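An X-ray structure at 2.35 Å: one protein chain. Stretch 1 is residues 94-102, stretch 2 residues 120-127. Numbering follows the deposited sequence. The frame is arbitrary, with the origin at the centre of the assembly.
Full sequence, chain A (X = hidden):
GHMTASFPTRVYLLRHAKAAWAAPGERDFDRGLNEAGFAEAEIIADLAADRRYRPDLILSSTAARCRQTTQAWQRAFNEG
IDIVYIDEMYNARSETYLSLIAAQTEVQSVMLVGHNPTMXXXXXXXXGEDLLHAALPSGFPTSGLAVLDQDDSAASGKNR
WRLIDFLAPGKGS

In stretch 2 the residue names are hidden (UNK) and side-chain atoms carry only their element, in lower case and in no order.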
# COMPACT_ATOMS: atom_id res chain seq x y z
N SER A 94 9.71 10.98 6.88
CA SER A 94 10.58 10.44 5.85
C SER A 94 9.96 10.67 4.49
O SER A 94 8.75 10.84 4.38
CB SER A 94 10.83 8.96 6.11
OG SER A 94 9.72 8.38 6.76
N GLU A 95 10.80 10.70 3.46
CA GLU A 95 10.27 10.83 2.13
C GLU A 95 9.70 9.50 1.65
O GLU A 95 8.87 9.46 0.74
CB GLU A 95 11.30 11.39 1.15
CG GLU A 95 12.66 10.70 1.25
CD GLU A 95 13.73 11.39 0.44
OE1 GLU A 95 13.43 11.66 -0.74
OE2 GLU A 95 14.85 11.63 0.99
N THR A 96 10.15 8.41 2.27
CA THR A 96 9.73 7.07 1.87
C THR A 96 9.37 6.10 3.02
O THR A 96 9.46 6.44 4.20
CB THR A 96 10.72 6.42 0.87
OG1 THR A 96 11.90 6.02 1.56
CG2 THR A 96 11.07 7.39 -0.24
N TYR A 97 8.88 4.94 2.64
CA TYR A 97 8.65 3.89 3.62
C TYR A 97 9.70 2.77 3.47
O TYR A 97 9.52 1.69 4.01
CB TYR A 97 7.23 3.34 3.50
CG TYR A 97 6.09 4.28 3.81
CD1 TYR A 97 5.98 4.96 5.05
CD2 TYR A 97 5.09 4.47 2.86
CE1 TYR A 97 4.90 5.81 5.31
CE2 TYR A 97 4.01 5.26 3.11
CZ TYR A 97 3.89 5.94 4.31
OH TYR A 97 2.76 6.75 4.47
N LEU A 98 10.76 3.02 2.71
CA LEU A 98 11.76 1.98 2.40
C LEU A 98 12.38 1.23 3.62
O LEU A 98 12.76 0.09 3.54
CB LEU A 98 12.87 2.57 1.52
CG LEU A 98 12.61 2.31 0.04
CD1 LEU A 98 13.27 3.37 -0.82
CD2 LEU A 98 13.09 0.93 -0.38
N SER A 99 12.53 1.92 4.73
CA SER A 99 13.09 1.36 5.92
C SER A 99 12.13 0.37 6.60
O SER A 99 12.55 -0.66 7.12
CB SER A 99 13.43 2.51 6.83
OG SER A 99 14.43 3.28 6.21
N LEU A 100 10.84 0.66 6.57
CA LEU A 100 9.84 -0.32 7.01
C LEU A 100 9.89 -1.66 6.25
O LEU A 100 9.71 -2.76 6.82
CB LEU A 100 8.47 0.28 6.86
CG LEU A 100 8.16 1.39 7.84
CD1 LEU A 100 6.70 1.55 7.83
CD2 LEU A 100 8.62 0.97 9.21
N ILE A 101 10.13 -1.54 4.95
CA ILE A 101 10.28 -2.66 4.07
C ILE A 101 11.51 -3.52 4.37
O ILE A 101 11.35 -4.68 4.73
CB ILE A 101 10.19 -2.24 2.61
CG1 ILE A 101 8.77 -1.78 2.29
CG2 ILE A 101 10.50 -3.42 1.70
CD1 ILE A 101 8.63 -1.10 0.96
N ALA A 102 12.71 -2.95 4.25
CA ALA A 102 13.98 -3.70 4.35
C ALA A 102 14.21 -4.27 5.74
O ALA A 102 14.80 -5.35 5.88
CB ALA A 102 15.13 -2.83 3.97
N UNK A 120 3.82 7.19 -3.18
CA UNK A 120 4.37 7.48 -4.52
C UNK A 120 5.91 7.57 -4.49
O UNK A 120 6.56 7.01 -5.37
o UNK A 120 1.84 10.29 -6.78
c UNK A 120 2.90 9.90 -7.33
c UNK A 120 3.73 8.75 -6.68
c UNK A 120 3.75 8.75 -5.14
o UNK A 120 3.31 10.42 -8.40
N UNK A 121 6.47 8.23 -3.49
CA UNK A 121 7.94 8.32 -3.38
C UNK A 121 8.66 6.98 -3.18
O UNK A 121 9.70 6.72 -3.76
c UNK A 121 8.33 9.29 -2.31
N UNK A 122 8.06 6.12 -2.38
CA UNK A 122 8.52 4.76 -2.20
C UNK A 122 8.57 3.93 -3.47
O UNK A 122 9.55 3.22 -3.72
c UNK A 122 7.65 4.08 -1.14
o UNK A 122 7.45 5.01 -0.06
c UNK A 122 8.34 2.83 -0.64
N UNK A 123 7.52 3.99 -4.28
CA UNK A 123 7.53 3.25 -5.54
C UNK A 123 8.59 3.83 -6.44
O UNK A 123 9.35 3.07 -7.05
c UNK A 123 5.92 2.59 -7.55
c UNK A 123 6.16 3.30 -6.21
c UNK A 123 6.29 1.11 -7.43
c UNK A 123 4.46 2.77 -8.01
N UNK A 124 8.66 5.16 -6.49
CA UNK A 124 9.64 5.86 -7.30
C UNK A 124 11.05 5.37 -6.93
O UNK A 124 11.82 4.97 -7.79
o UNK A 124 10.21 10.22 -6.87
c UNK A 124 9.49 7.41 -7.21
c UNK A 124 10.56 9.70 -7.96
c UNK A 124 10.32 8.19 -8.26
o UNK A 124 11.14 10.37 -8.85
N UNK A 125 11.35 5.37 -5.62
CA UNK A 125 12.64 4.92 -5.07
C UNK A 125 13.06 3.57 -5.58
O UNK A 125 14.25 3.34 -5.75
c UNK A 125 12.57 4.88 -3.55
N UNK A 126 12.08 2.71 -5.83
CA UNK A 126 12.27 1.31 -6.20
C UNK A 126 12.32 1.05 -7.72
O UNK A 126 13.07 0.21 -8.15
c UNK A 126 11.19 0.43 -5.56
c UNK A 126 11.03 0.51 -4.04
c UNK A 126 9.65 -0.07 -1.52
se UNK A 126 9.36 -0.42 -3.38
N UNK A 127 11.49 1.72 -8.51
CA UNK A 127 11.39 1.48 -9.96
C UNK A 127 11.82 2.68 -10.83
O UNK A 127 11.99 2.55 -12.05
c UNK A 127 8.94 2.09 -10.32
c UNK A 127 9.51 -0.31 -9.65
c UNK A 127 7.70 1.81 -11.15
c UNK A 127 9.98 0.97 -10.42

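Position 120 carries five side-chain atoms: three carbons in a row, the third holding two oxygens. Its CB points away from stretch 1, and the chain touches none of it. Three carbons ending in a carboxylate make this Glu120, and a charged group suits a partly exposed place outside the contact.

Position 121 has a single side-chain carbon, CB, directed toward stretch 1. The CB of position 121 lies 3.1 Å from the backbone O of Glu95 and 3.9 Å from CG2 of Thr96. One carbon means Ala121, whose small side chain lets the loop come close to the helix.

Position 122 has three side-chain atoms, with one carbon bearing an oxygen and a second carbon. The oxygen lies 3.1 Å from the backbone N of Tyr97, which donates a hydrogen bond to it; the terminal carbon is 4.1 Å from N of Leu98 and 4.3 Å from CD1 of Ile101. This forked pattern describes threonine alone among the common residues, so the residue is Thr122, whose hydroxyl suits a place beside a backbone N-H.

Position 123 shows four carbons, forked at the second, its CB pointing away from stretch 1. That is Leu123, buried, as suits an apolar chain.

Position 124 repeats the pattern of three carbons with two oxygens on the third. Its CB points sideways and the side chain makes no contact with stretch 1. It is Glu124, partly exposed, as suits a carboxylate.

Position 125 again has only CB, pointing toward stretch 1, 3.2 Å from CD1 of Leu98 and 4.4 Å from CG2 of Thr96. It is Ala125, about one helical turn after Ala121, and its lone CB packs tightly against CD1 of Leu98.

Position 126 is an unbranched chain of two carbons, selenium and a final carbon. Its CB points sideways, but the end carbon of 126 lies 3.8 Å from CD2 of Leu98. The selenium identifies selenomethionine, Met126; a long unbranched chain lets a sideways start end near Leu98.

Position 127 has four carbons, forked at the first, with one arm two carbons long. This is Ile127, partly exposed and out of reach of stretch 1, so the contact does not explain its type.

The contact combines one polar anchor with apolar packing. Tyr97, at the N-cap position, gives its backbone N-H to Thr122 at an angle of 153°, tying down the loop just before its helix begins. Ala121 and Ala125 meet Thr96, Ala125 also meets Leu98, and Met126 extends the apolar surface along Leu98.

Stretch 2, residues 120-127: EATLEAMI
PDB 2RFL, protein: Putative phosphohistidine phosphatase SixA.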